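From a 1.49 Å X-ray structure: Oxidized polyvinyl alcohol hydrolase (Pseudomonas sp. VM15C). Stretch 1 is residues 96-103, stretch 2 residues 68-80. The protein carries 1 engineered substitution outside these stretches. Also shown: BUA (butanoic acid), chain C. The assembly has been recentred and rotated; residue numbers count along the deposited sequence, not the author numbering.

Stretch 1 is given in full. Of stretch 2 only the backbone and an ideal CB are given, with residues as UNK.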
# COMPACT_ATOMS: atom_id res chain seq x y z
N THR A 96 -8.80 -6.82 12.92
CA THR A 96 -7.68 -6.58 13.83
C THR A 96 -6.71 -5.70 13.02
O THR A 96 -6.23 -6.06 11.93
CB THR A 96 -7.06 -7.87 14.30
OG1 THR A 96 -7.95 -8.43 15.27
CG2 THR A 96 -5.75 -7.60 15.01
N VAL A 97 -6.52 -4.49 13.52
CA VAL A 97 -5.70 -3.47 12.86
C VAL A 97 -4.28 -3.54 13.42
O VAL A 97 -4.08 -3.51 14.63
CB VAL A 97 -6.31 -2.08 13.10
CG1 VAL A 97 -5.45 -1.00 12.42
CG2 VAL A 97 -7.73 -2.03 12.51
N ILE A 98 -3.30 -3.71 12.53
CA ILE A 98 -1.89 -3.87 12.93
C ILE A 98 -1.16 -2.86 12.07
O ILE A 98 -0.95 -3.08 10.86
CB ILE A 98 -1.42 -5.29 12.65
CG1 ILE A 98 -2.36 -6.33 13.30
CG2 ILE A 98 0.00 -5.44 13.20
CD1 ILE A 98 -1.98 -7.76 12.89
N ALA A 99 -0.77 -1.72 12.68
CA ALA A 99 -0.24 -0.56 11.96
C ALA A 99 1.21 -0.36 12.22
O ALA A 99 1.61 -0.04 13.35
CB ALA A 99 -1.02 0.68 12.45
N PRO A 100 2.04 -0.50 11.20
CA PRO A 100 3.48 -0.33 11.39
C PRO A 100 3.91 1.12 11.44
O PRO A 100 3.34 1.96 10.76
CB PRO A 100 4.09 -1.01 10.16
CG PRO A 100 2.99 -0.75 9.05
CD PRO A 100 1.69 -0.95 9.82
N VAL A 101 4.94 1.39 12.25
CA VAL A 101 5.55 2.73 12.32
C VAL A 101 6.69 2.74 11.31
O VAL A 101 7.40 1.72 11.15
CB VAL A 101 6.06 2.98 13.75
CG1 VAL A 101 6.82 4.34 13.86
CG2 VAL A 101 4.85 2.98 14.69
N ARG A 102 6.88 3.85 10.63
CA ARG A 102 7.94 3.99 9.63
C ARG A 102 9.33 3.91 10.29
O ARG A 102 9.53 4.44 11.40
CB ARG A 102 7.80 5.34 8.89
CG ARG A 102 6.52 5.41 8.06
CD ARG A 102 6.22 6.83 7.52
NE ARG A 102 5.92 7.67 8.66
CZ ARG A 102 5.85 8.99 8.64
NH1 ARG A 102 6.01 9.66 7.50
NH2 ARG A 102 5.73 9.64 9.82
N ALA A 103 10.28 3.25 9.63
CA ALA A 103 11.62 3.12 10.19
C ALA A 103 12.23 4.50 10.49
O ALA A 103 12.83 4.71 11.57
CB ALA A 103 12.50 2.36 9.17
N UNK A 68 -1.06 1.93 6.35
CA UNK A 68 0.21 2.67 6.35
C UNK A 68 0.01 4.12 6.02
O UNK A 68 -0.67 4.45 5.04
CB UNK A 68 1.20 2.05 5.36
N UNK A 69 0.64 4.99 6.80
CA UNK A 69 0.60 6.41 6.51
C UNK A 69 1.53 6.73 5.34
O UNK A 69 2.19 5.84 4.76
CB UNK A 69 0.99 7.22 7.75
N UNK A 70 1.57 8.01 5.00
CA UNK A 70 2.41 8.48 3.89
C UNK A 70 3.68 9.18 4.35
O UNK A 70 4.39 8.73 5.25
CB UNK A 70 1.61 9.43 3.00
N UNK A 71 3.96 10.30 3.68
CA UNK A 71 5.19 11.05 3.96
C UNK A 71 5.13 12.05 5.06
O UNK A 71 6.11 12.23 5.77
CB UNK A 71 5.63 11.78 2.69
N UNK A 72 3.95 12.65 5.26
CA UNK A 72 3.84 13.70 6.28
C UNK A 72 2.90 13.41 7.45
O UNK A 72 3.11 13.92 8.54
CB UNK A 72 3.38 14.99 5.60
N UNK A 73 1.88 12.58 7.26
CA UNK A 73 1.02 12.27 8.39
C UNK A 73 1.64 11.24 9.29
O UNK A 73 2.29 10.31 8.81
CB UNK A 73 -0.35 11.78 7.91
N UNK A 74 1.45 11.37 10.60
CA UNK A 74 1.99 10.36 11.50
C UNK A 74 1.20 9.06 11.48
O UNK A 74 0.08 9.01 10.95
CB UNK A 74 2.03 10.91 12.93
N UNK A 75 1.78 8.00 12.01
CA UNK A 75 1.03 6.75 12.12
C UNK A 75 -0.19 7.03 13.02
O UNK A 75 -1.29 6.56 12.73
CB UNK A 75 1.90 5.62 12.68
N UNK A 76 -0.02 7.77 14.11
CA UNK A 76 -1.18 8.10 14.96
C UNK A 76 -2.23 8.89 14.20
O UNK A 76 -3.45 8.64 14.37
CB UNK A 76 -0.73 8.90 16.19
N UNK A 77 -1.80 9.81 13.34
CA UNK A 77 -2.77 10.56 12.52
C UNK A 77 -3.56 9.55 11.64
O UNK A 77 -4.78 9.55 11.62
CB UNK A 77 -2.06 11.60 11.65
N UNK A 78 -2.85 8.70 10.93
CA UNK A 78 -3.49 7.74 10.04
C UNK A 78 -4.45 6.86 10.80
O UNK A 78 -5.46 6.43 10.25
CB UNK A 78 -2.44 6.88 9.33
N UNK A 79 -4.16 6.57 12.06
CA UNK A 79 -5.01 5.71 12.85
C UNK A 79 -6.16 6.42 13.57
O UNK A 79 -7.22 5.79 13.81
CB UNK A 79 -4.15 4.98 13.88
N UNK A 80 -5.98 7.70 13.93
CA UNK A 80 -7.01 8.33 14.78
C UNK A 80 -7.60 9.64 14.31
O UNK A 80 -8.58 10.12 14.95
CB UNK A 80 -6.42 8.57 16.17
C1 BUA C . 7.07 10.37 -3.98
C2 BUA C . 5.64 10.56 -3.48
C3 BUA C . 5.52 10.01 -2.06
C4 BUA C . 4.12 10.27 -1.49
O1 BUA C . 4.05 10.43 -0.25
O2 BUA C . 3.17 10.22 -2.30

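Position 68 has extended backbone angles (-124/134), and its CB points sideways, 5.0 Å from Pro100 CG. A flexible or branched apolar chain would suit that ring. The deposited residue is Met68, whose CG packs 3.8 Å from Pro100 CG.

At 69 the CB points toward stretch 1 and lies 5.0 Å from Arg102 NE. A small residue would fit, as would one pairing a methyl with a polar group. Thr69 does both jobs: its CG2 lies over one face of the guanidinium, 3.5 Å from Arg102 NE, while its OG1 donates to the carbonyl of position 73 (Thr69 OG1 to that O, 2.6 Å).

Position 70 has phi/psi of -104/-136, a region favourable mainly to glycine, and Gly70 is found. Its O lies 2.9 Å from Arg102 NH1.

At 71 the CB points away, so stretch 1 asks little of the side chain; the butanoic acid lies beyond, inviting a donor. Ser71 OG donates to BUA O1 at 2.7 Å, and Ser71 O accepts a weak hydrogen bond from Arg102 NH1 at 3.1 Å.

At 72 and 73 many side chains would serve: the first CB points away, the second sideways, and neither has an atom of stretch 1 within 5.5 Å. Val72 and Glu73 occupy them, the end of Glu73 leading away; Glu73 O lies over a guanidinium face, 3.6 Å from Arg102 NH2.

Position 74 immediately precedes a helix, with phi/psi of -75/165, so Ser, Thr, Asp or Asn would suit as a cap. Ser74 OG accepts from the backbone N of position 77 at 2.8 Å.

At 75 the CB faces stretch 1, 4.4 Å from both Pro100 O and Val101 CG2. This mixed setting favours a small branched side chain, Val or Thr, the latter adding polarity. Thr75 brings its CG2 to 4.3 Å from Ala99 CB, and its OG1 hydrogen-bonds to waters 1 and 2, thereby linking to Pro100 O and to Arg102 N and NE.

Positions 76 and 77 are out of reach, so helix-compatible polar residues suit them: Asn76, and Asp77, whose OD2 accepts from Ser74 N at 3.0 Å. The CB of 78 points toward stretch 1 but remains distant, so a medium-sized polar or apolar residue would be tolerated; Asn78 makes no contact.

One turn beyond 75, position 79 faces the strand across a gap that a long apolar chain could fill. Leu79 CD2 reaches Ala99 CB at 3.7 Å and Val97 CG1 at 4.0 Å. Position 80 is out of reach, and many side chains would serve; Thr80 OG1 donates to Asn76 O.

Stretch 2 (68-80) MTGSVESTNDNLT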
# COMPACT_ATOMS: atom_id res chain seq x y z
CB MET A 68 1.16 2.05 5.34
CG MET A 68 1.56 0.67 5.78
SD MET A 68 2.58 -0.21 4.55
CE MET A 68 1.41 -0.58 3.35
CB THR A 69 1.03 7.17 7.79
OG1 THR A 69 0.72 8.57 7.59
CG2 THR A 69 2.53 7.00 8.08
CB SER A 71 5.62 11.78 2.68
OG SER A 71 5.95 10.84 1.66
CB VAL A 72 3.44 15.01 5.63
CG1 VAL A 72 3.12 16.05 6.70
CG2 VAL A 72 4.56 15.45 4.69
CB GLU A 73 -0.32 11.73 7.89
CG GLU A 73 -1.11 12.76 7.14
CD GLU A 73 -2.20 12.12 6.29
OE1 GLU A 73 -1.88 11.14 5.56
OE2 GLU A 73 -3.37 12.61 6.33
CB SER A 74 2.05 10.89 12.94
OG SER A 74 0.73 11.07 13.44
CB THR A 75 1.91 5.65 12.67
OG1 THR A 75 2.85 5.28 11.64
CG2 THR A 75 1.06 4.42 13.05
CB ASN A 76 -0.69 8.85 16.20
CG ASN A 76 -1.84 9.34 17.07
OD1 ASN A 76 -2.67 8.55 17.50
ND2 ASN A 76 -1.89 10.65 17.32
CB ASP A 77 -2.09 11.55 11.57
CG ASP A 77 -1.47 12.74 12.24
OD1 ASP A 77 -1.92 13.13 13.34
OD2 ASP A 77 -0.54 13.32 11.60
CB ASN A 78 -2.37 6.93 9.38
CG ASN A 78 -2.88 5.81 8.52
OD1 ASN A 78 -3.03 4.68 8.99
ND2 ASN A 78 -3.19 6.12 7.25
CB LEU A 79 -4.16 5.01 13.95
CG LEU A 79 -3.23 3.95 13.43
CD1 LEU A 79 -2.21 3.57 14.52
CD2 LEU A 79 -4.09 2.68 13.06
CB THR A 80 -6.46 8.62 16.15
OG1 THR A 80 -5.42 9.61 16.03
CG2 THR A 80 -5.85 7.36 16.76
O HOH W 1 1.70 3.91 9.56
O HOH W 2 5.27 6.31 11.11
O HOH W 3 5.13 8.29 12.99
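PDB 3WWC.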